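Local coordinates for DNA photolyase (Agrobacterium tumefaciens, PDB 4U63), which repairs ultraviolet-induced cyclobutane pyrimidine dimers in DNA with light, using a flavin-adenine dinucleotide cofactor and a methenyltetrahydrofolate antenna, at residues G248-A253 and H361-M366; Q425-D430 and Y450-F455. All blocks are in the same frame, centred on the assembly; numbering follows the deposited sequence. Where two conformers were deposited one is given.

Contact 1 of 2, residues G248-A253 and H361-M366; sequences GRDFPA and HNRVRM. With FAD (flavin-adenine dinucleotide), chain C.
Pro252 lies flat against the imidazole of His361: its CA sits over the middle of the ring, 3.5 Å from the centroid and 13° off the normal, a CH-pi contact. The same proline turns CB to Val364, 3.7 Å from CG2, the two side chains crossing at about a right angle. Swung out along the carbonyl side of its own backbone (chi1 -172°), the His361 ring reaches from the start of helix 362-375 into the loop. His361 ND1 accepts a weak bond from Arg363 N (3.2 Å), the N-cap interaction, while His361 NE2 approaches Arg249 O, near the ring plane, at 2.9 Å. A water lies within hydrogen-bonding distance of His361 NE2, Gly248 O and Phe251 O, between the ring and the type I turn 248-251. Asp250 OD1 and Arg363 NH2, at the guanidinium edge, are 4.2 Å apart, too far for a salt bridge, though their charges probably attract; Asp250 O is buried without a polar partner. One residue past the cap, Asn362 OD1 accepts a 2.6 Å bond from the FAD ribityl hydroxyl O2', and Arg365 lays a guanidinium face near that hydroxyl while pairing with Asp393. A histidine-capped helix N-terminus thus borders the FAD pocket of the photolyase helical domain.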
loop_
_atom_site.group_PDB
_atom_site.type_symbol
_atom_site.label_atom_id
_atom_site.label_comp_id
_atom_site.label_asym_id
_atom_site.label_seq_id
_atom_site.Cartn_x
_atom_site.Cartn_y
_atom_site.Cartn_z
ATOM N N GLY A 248 1.928 5.279 -20.789
ATOM C CA GLY A 248 0.930 4.235 -20.563
ATOM C C GLY A 248 0.215 4.221 -19.227
ATOM O O GLY A 248 -0.892 3.692 -19.128
ATOM N N ARG A 249 0.837 4.808 -18.207
ATOM C CA ARG A 249 0.339 4.691 -16.839
ATOM C C ARG A 249 -1.004 5.372 -16.574
ATOM O O ARG A 249 -1.655 5.026 -15.603
ATOM C CB ARG A 249 1.385 5.199 -15.833
ATOM C CG ARG A 249 1.702 6.686 -15.924
ATOM C CD ARG A 249 2.786 7.060 -14.931
ATOM N NE ARG A 249 2.242 7.160 -13.584
ATOM C CZ ARG A 249 1.556 8.212 -13.124
ATOM N NH1 ARG A 249 1.323 9.282 -13.901
ATOM N NH2 ARG A 249 1.100 8.200 -11.878
ATOM N N ASP A 250 -1.412 6.321 -17.423
ATOM C CA ASP A 250 -2.689 7.049 -17.239
ATOM C C ASP A 250 -3.924 6.260 -17.686
ATOM O O ASP A 250 -5.055 6.643 -17.358
ATOM C CB ASP A 250 -2.672 8.388 -17.999
ATOM C CG ASP A 250 -1.716 9.411 -17.390
ATOM O OD1 ASP A 250 -1.551 9.427 -16.153
ATOM O OD2 ASP A 250 -1.134 10.213 -18.161
ATOM N N PHE A 251 -3.711 5.171 -18.423
ATOM C CA PHE A 251 -4.784 4.465 -19.106
ATOM C C PHE A 251 -5.045 3.105 -18.450
ATOM O O PHE A 251 -4.260 2.172 -18.635
ATOM C CB PHE A 251 -4.410 4.319 -20.582
ATOM C CG PHE A 251 -4.162 5.639 -21.259
ATOM C CD1 PHE A 251 -5.225 6.419 -21.699
ATOM C CD2 PHE A 251 -2.869 6.120 -21.436
ATOM C CE1 PHE A 251 -5.008 7.643 -22.311
ATOM C CE2 PHE A 251 -2.651 7.345 -22.049
ATOM C CZ PHE A 251 -3.720 8.104 -22.486
ATOM N N PRO A 252 -6.154 2.984 -17.682
ATOM C CA PRO A 252 -6.358 1.782 -16.873
ATOM C C PRO A 252 -6.516 0.472 -17.627
ATOM O O PRO A 252 -6.281 -0.573 -17.040
ATOM C CB PRO A 252 -7.643 2.096 -16.078
ATOM C CG PRO A 252 -8.327 3.137 -16.858
ATOM C CD PRO A 252 -7.235 3.961 -17.462
ATOM N N ALA A 253 -6.911 0.525 -18.892
ATOM C CA ALA A 253 -7.014 -0.697 -19.707
ATOM C C ALA A 253 -5.640 -1.293 -19.977
ATOM O O ALA A 253 -5.522 -2.491 -20.251
ATOM C CB ALA A 253 -7.727 -0.401 -21.017
ATOM N N HIS A 361 -6.448 0.517 -10.476
ATOM C CA HIS A 361 -5.565 1.428 -11.223
ATOM C C HIS A 361 -5.590 2.818 -10.577
ATOM O O HIS A 361 -6.652 3.292 -10.191
ATOM C CB HIS A 361 -6.020 1.511 -12.672
ATOM C CG HIS A 361 -5.074 2.252 -13.550
ATOM N ND1 HIS A 361 -5.131 3.614 -13.703
ATOM C CD2 HIS A 361 -4.043 1.827 -14.318
ATOM C CE1 HIS A 361 -4.183 4.003 -14.535
ATOM N NE2 HIS A 361 -3.506 2.937 -14.922
ATOM N N ASN A 362 -4.429 3.474 -10.468
ATOM C CA ASN A 362 -4.357 4.767 -9.761
ATOM C C ASN A 362 -5.297 5.855 -10.287
ATOM O O ASN A 362 -5.924 6.580 -9.502
ATOM C CB ASN A 362 -2.943 5.344 -9.747
ATOM C CG ASN A 362 -2.894 6.713 -9.051
ATOM O OD1 ASN A 362 -3.013 6.800 -7.830
ATOM N ND2 ASN A 362 -2.757 7.785 -9.835
ATOM N N ARG A 363 -5.363 6.001 -11.600
ATOM C CA ARG A 363 -6.291 6.962 -12.203
ATOM C C ARG A 363 -7.721 6.701 -11.739
ATOM O O ARG A 363 -8.458 7.625 -11.416
ATOM C CB ARG A 363 -6.202 6.947 -13.729
ATOM C CG ARG A 363 -7.208 7.838 -14.454
ATOM C CD ARG A 363 -7.201 9.286 -13.990
ATOM N NE ARG A 363 -5.924 9.949 -14.224
ATOM C CZ ARG A 363 -5.698 11.245 -14.013
ATOM N NH1 ARG A 363 -6.665 12.043 -13.551
ATOM N NH2 ARG A 363 -4.494 11.756 -14.260
ATOM N N VAL A 364 -8.093 5.429 -11.688
ATOM C CA VAL A 364 -9.442 5.063 -11.304
ATOM C C VAL A 364 -9.632 5.254 -9.785
ATOM O O VAL A 364 -10.739 5.609 -9.343
ATOM C CB VAL A 364 -9.812 3.648 -11.817
ATOM C CG1 VAL A 364 -11.258 3.350 -11.520
ATOM C CG2 VAL A 364 -9.575 3.558 -13.329
ATOM N N ARG A 365 -8.573 5.052 -8.984
ATOM C CA ARG A 365 -8.658 5.395 -7.549
ATOM C C ARG A 365 -9.042 6.858 -7.361
ATOM O O ARG A 365 -9.896 7.179 -6.533
ATOM C CB ARG A 365 -7.360 5.108 -6.793
ATOM C CG ARG A 365 -6.981 3.654 -6.725
ATOM C CD ARG A 365 -5.913 3.366 -5.686
ATOM N NE ARG A 365 -5.203 2.134 -6.008
ATOM C CZ ARG A 365 -4.406 1.435 -5.196
ATOM N NH1 ARG A 365 -4.192 1.789 -3.929
ATOM N NH2 ARG A 365 -3.823 0.340 -5.670
ATOM N N MET A 366 -8.408 7.746 -8.130
ATOM C CA MET A 366 -8.726 9.171 -8.048
ATOM C C MET A 366 -10.187 9.427 -8.448
ATOM O O MET A 366 -10.896 10.190 -7.798
ATOM C CB MET A 366 -7.790 9.995 -8.936
ATOM C CG MET A 366 -6.328 9.944 -8.536
ATOM S SD MET A 366 -5.275 10.792 -9.735
ATOM C CE MET A 366 -5.760 12.486 -9.425
HETATM P PA FAD C . 3.386 2.202 -10.194
HETATM O O1A FAD C . 2.799 3.184 -11.155
HETATM O O2A FAD C . 4.163 1.047 -10.731
HETATM O O5B FAD C . 4.237 3.058 -9.136
HETATM C C5B FAD C . 5.346 2.502 -8.420
HETATM C C4B FAD C . 5.194 2.681 -6.917
HETATM O O4B FAD C . 5.119 4.061 -6.563
HETATM C C3B FAD C . 3.937 2.058 -6.356
HETATM O O3B FAD C . 4.069 0.637 -6.181
HETATM C C2B FAD C . 3.759 2.827 -5.066
HETATM O O2B FAD C . 4.580 2.301 -4.021
HETATM C C1B FAD C . 4.248 4.206 -5.430
HETATM N N9A FAD C . 3.172 5.145 -5.821
HETATM C C8A FAD C . 2.720 5.355 -7.070
HETATM N N7A FAD C . 1.757 6.299 -7.088
HETATM C C5A FAD C . 1.592 6.730 -5.819
HETATM C C6A FAD C . 0.727 7.709 -5.156
HETATM N N6A FAD C . -0.156 8.430 -5.875
HETATM N N1A FAD C . 0.857 7.842 -3.816
HETATM C C2A FAD C . 1.738 7.105 -3.101
HETATM N N3A FAD C . 2.560 6.192 -3.659
HETATM C C4A FAD C . 2.524 5.968 -4.988
HETATM N N1 FAD C . -0.820 3.401 -2.774
HETATM C C2 FAD C . -0.415 2.487 -1.864
HETATM O O2 FAD C . 0.731 2.005 -2.008
HETATM N N3 FAD C . -1.206 2.103 -0.831
HETATM C C4 FAD C . -2.449 2.615 -0.645
HETATM O O4 FAD C . -3.173 2.267 0.324
HETATM C C4X FAD C . -2.959 3.610 -1.610
HETATM N N5 FAD C . -4.205 4.163 -1.527
HETATM C C5X FAD C . -4.618 5.099 -2.430
HETATM C C6 FAD C . -5.873 5.686 -2.331
HETATM C C7 FAD C . -6.312 6.635 -3.259
HETATM C C7M FAD C . -7.682 7.261 -3.135
HETATM C C8 FAD C . -5.430 7.027 -4.381
HETATM C C8M FAD C . -5.847 8.053 -5.412
HETATM C C9 FAD C . -4.191 6.451 -4.486
HETATM C C9A FAD C . -3.730 5.505 -3.566
HETATM N N10 FAD C . -2.442 4.906 -3.689
HETATM C C10 FAD C . -2.040 3.970 -2.720
HETATM C "C1'" FAD C . -1.489 5.300 -4.734
HETATM C "C2'" FAD C . -1.456 4.554 -6.050
HETATM O "O2'" FAD C . -2.770 4.542 -6.621
HETATM C "C3'" FAD C . -0.902 3.151 -5.902
HETATM O "O3'" FAD C . 0.377 3.174 -5.275
HETATM C "C4'" FAD C . -0.787 2.515 -7.288
HETATM O "O4'" FAD C . -2.095 2.296 -7.810
HETATM C "C5'" FAD C . -0.040 1.201 -7.180
HETATM O "O5'" FAD C . 0.092 0.554 -8.454
HETATM P P FAD C . 1.566 0.235 -9.007
HETATM O O1P FAD C . 1.425 -0.504 -10.291
HETATM O O2P FAD C . 2.384 -0.449 -7.948
HETATM O O3P FAD C . 2.152 1.710 -9.260
HETATM O O HOH W 1 -1.830 1.908 -17.067
#

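Contact 2 of 2, residues Q425-D430 and Y450-F455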
loop_
_atom_site.group_PDB
_atom_site.type_symbol
_atom_site.label_atom_id
_atom_site.label_comp_id
_atom_site.label_asym_id
_atom_site.label_seq_id
_atom_site.Cartn_x
_atom_site.Cartn_y
_atom_site.Cartn_z
ATOM N N GLN A 425 -13.979 11.769 -17.755
ATOM C CA GLN A 425 -12.747 11.106 -17.312
ATOM C C GLN A 425 -12.626 9.707 -17.937
ATOM O O GLN A 425 -11.569 9.339 -18.446
ATOM C CB GLN A 425 -12.694 11.036 -15.787
ATOM C CG GLN A 425 -12.348 12.366 -15.133
ATOM C CD GLN A 425 -10.849 12.621 -15.098
ATOM O OE1 GLN A 425 -10.078 11.795 -14.585
ATOM N NE2 GLN A 425 -10.426 13.757 -15.630
ATOM N N GLY A 426 -13.722 8.950 -17.904
ATOM C CA GLY A 426 -13.798 7.638 -18.554
ATOM C C GLY A 426 -13.479 7.679 -20.040
ATOM O O GLY A 426 -12.679 6.891 -20.522
ATOM N N GLU A 427 -14.103 8.607 -20.764
ATOM C CA GLU A 427 -13.863 8.759 -22.201
ATOM C C GLU A 427 -12.441 9.244 -22.515
ATOM O O GLU A 427 -11.889 8.896 -23.557
ATOM C CB GLU A 427 -14.922 9.686 -22.822
ATOM C CG GLU A 427 -16.296 9.023 -22.868
ATOM C CD GLU A 427 -17.445 9.943 -23.256
ATOM O OE1 GLU A 427 -17.266 11.170 -23.369
ATOM O OE2 GLU A 427 -18.558 9.422 -23.452
ATOM N N LYS A 428 -11.852 10.030 -21.613
ATOM C CA LYS A 428 -10.488 10.538 -21.799
ATOM C C LYS A 428 -9.430 9.443 -21.603
ATOM O O LYS A 428 -8.524 9.290 -22.430
ATOM C CB LYS A 428 -10.217 11.686 -20.824
ATOM C CG LYS A 428 -8.851 12.345 -20.960
ATOM C CD LYS A 428 -8.707 13.502 -19.981
ATOM C CE LYS A 428 -7.379 14.219 -20.159
ATOM N NZ LYS A 428 -7.211 15.312 -19.164
ATOM N N PHE A 429 -9.553 8.701 -20.502
ATOM C CA PHE A 429 -8.549 7.706 -20.104
ATOM C C PHE A 429 -8.894 6.255 -20.494
ATOM O O PHE A 429 -8.050 5.378 -20.347
ATOM C CB PHE A 429 -8.274 7.822 -18.593
ATOM C CG PHE A 429 -7.645 9.139 -18.192
ATOM C CD1 PHE A 429 -6.348 9.448 -18.584
ATOM C CD2 PHE A 429 -8.351 10.072 -17.433
ATOM C CE1 PHE A 429 -5.763 10.658 -18.224
ATOM C CE2 PHE A 429 -7.768 11.283 -17.069
ATOM C CZ PHE A 429 -6.474 11.575 -17.463
ATOM N N ASP A 430 -10.116 6.020 -20.987
ATOM C CA ASP A 430 -10.563 4.694 -21.434
ATOM C C ASP A 430 -11.484 4.823 -22.666
ATOM O O ASP A 430 -12.605 4.296 -22.699
ATOM C CB ASP A 430 -11.271 3.981 -20.268
ATOM C CG ASP A 430 -11.572 2.517 -20.554
ATOM O OD1 ASP A 430 -10.707 1.815 -21.115
ATOM O OD2 ASP A 430 -12.679 2.056 -20.189
ATOM N N TYR A 450 -21.430 5.143 -26.294
ATOM C CA TYR A 450 -22.275 5.032 -25.101
ATOM C C TYR A 450 -21.703 4.220 -23.934
ATOM O O TYR A 450 -22.326 4.163 -22.880
ATOM C CB TYR A 450 -23.618 4.425 -25.497
ATOM C CG TYR A 450 -24.319 5.193 -26.589
ATOM C CD1 TYR A 450 -24.686 6.525 -26.398
ATOM C CD2 TYR A 450 -24.618 4.594 -27.814
ATOM C CE1 TYR A 450 -25.332 7.243 -27.396
ATOM C CE2 TYR A 450 -25.266 5.303 -28.819
ATOM C CZ TYR A 450 -25.619 6.628 -28.604
ATOM O OH TYR A 450 -26.257 7.341 -29.590
ATOM N N ILE A 451 -20.536 3.607 -24.105
ATOM C CA ILE A 451 -19.965 2.733 -23.065
ATOM C C ILE A 451 -19.804 3.430 -21.697
ATOM O O ILE A 451 -19.985 2.793 -20.666
ATOM C CB ILE A 451 -18.623 2.086 -23.530
ATOM C CG1 ILE A 451 -18.162 0.973 -22.573
ATOM C CG2 ILE A 451 -17.521 3.128 -23.672
ATOM C CD1 ILE A 451 -19.074 -0.232 -22.513
ATOM N N HIS A 452 -19.482 4.724 -21.695
ATOM C CA HIS A 452 -19.319 5.481 -20.435
ATOM C C HIS A 452 -20.569 6.216 -19.980
ATOM O O HIS A 452 -20.580 6.793 -18.895
ATOM C CB HIS A 452 -18.158 6.467 -20.560
ATOM C CG HIS A 452 -16.834 5.790 -20.637
ATOM N ND1 HIS A 452 -16.257 5.176 -19.547
ATOM C CD2 HIS A 452 -15.986 5.601 -21.674
ATOM C CE1 HIS A 452 -15.101 4.650 -19.907
ATOM N NE2 HIS A 452 -14.916 4.890 -21.193
ATOM N N LYS A 453 -21.608 6.195 -20.812
ATOM C CA LYS A 453 -22.874 6.846 -20.507
ATOM C C LYS A 453 -24.039 6.038 -21.103
ATOM O O LYS A 453 -24.762 6.530 -21.963
ATOM C CB LYS A 453 -22.860 8.300 -21.018
ATOM C CG LYS A 453 -22.423 8.491 -22.476
ATOM C CD LYS A 453 -22.139 9.959 -22.761
ATOM C CE LYS A 453 -22.067 10.261 -24.250
ATOM N NZ LYS A 453 -20.907 9.601 -24.906
ATOM N N PRO A 454 -24.228 4.786 -20.631
ATOM C CA PRO A 454 -25.298 3.941 -21.188
ATOM C C PRO A 454 -26.702 4.553 -21.020
ATOM O O PRO A 454 -27.601 4.272 -21.812
ATOM C CB PRO A 454 -25.163 2.625 -20.408
ATOM C CG PRO A 454 -24.395 2.959 -19.177
ATOM C CD PRO A 454 -23.515 4.120 -19.520
ATOM N N PHE A 455 -26.858 5.390 -20.000
ATOM C CA PHE A 455 -28.113 6.121 -19.729
ATOM C C PHE A 455 -28.469 7.214 -20.752
ATOM O O PHE A 455 -29.589 7.702 -20.745
ATOM C CB PHE A 455 -28.086 6.731 -18.315
ATOM C CG PHE A 455 -26.870 7.567 -18.036
ATOM C CD1 PHE A 455 -26.848 8.918 -18.346
ATOM C CD2 PHE A 455 -25.735 6.994 -17.466
ATOM C CE1 PHE A 455 -25.723 9.681 -18.088
ATOM C CE2 PHE A 455 -24.611 7.748 -17.206
ATOM C CZ PHE A 455 -24.605 9.091 -17.519
HETATM O O HOH W 2 -19.154 6.676 -23.884
#
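His452 supplies most of what segment 450-455 contributes. Its ring lies over the backbone of helix 422-429, with Gly426 CA 3.8 Å from the centroid in a CH-pi contact; Gly426, having no side chain, lets the ring lie close on the helix backbone. At the ring's edge, His452 NE2 donates an almost straight bond (172°) to Asp430 O, 2.8 Å away, just where the chain leaves the helix; the donor stands 45° out of the carbonyl plane. Glu427 CG passes alongside His452 CD2 at 3.6 Å. The His452 backbone N gives its hydrogen to a water that in turn donates to Glu427 OE2. Lys453 comes next: CG sits between the backbone N and the carbonyl carbon (chi1 50°), and a bend at chi4 brings Lys453 NZ to the syn side of Glu427 OE2, a 2.8 Å salt bridge. NZ also donates to Lys449 O, so the Lys453 ammonium links the Glu427 carboxylate to the backbone of helix 448-451. The turn 450-453 therefore sits against the C-terminal end of helix 422-429, with helix 434-439 beside it, where Ile451 packs on Val436 and Arg437 and Asp430 OD1 and OD2 accept from Tyr435 N and Val436 N.

How the contacts relate
Contact 1 and contact 2 lie with their centres 14 Å apart and meet through Phe429, near the end of helix 422-429. Phe429 O is 3.3 Å from both Phe251 CD1 and Pro252 CD, and its ring also packs on contact 1, with Phe429 CD1 3.3 Å from Asp250 O and Phe429 CZ 3.6 Å from Arg363 CZ. Helix 422-429 thus has segment 450-455 on one flank and contact 1 on another. Tyr435 of helix 434-439 links them too, packing on Pro252 and Val364 while its N bonds to Asp430. Only contact 1 supplies FAD-pocket residues; contact 2, whose centre is about 28 Å from the centre of the chain (16 Å for contact 1), is structural packing farther out.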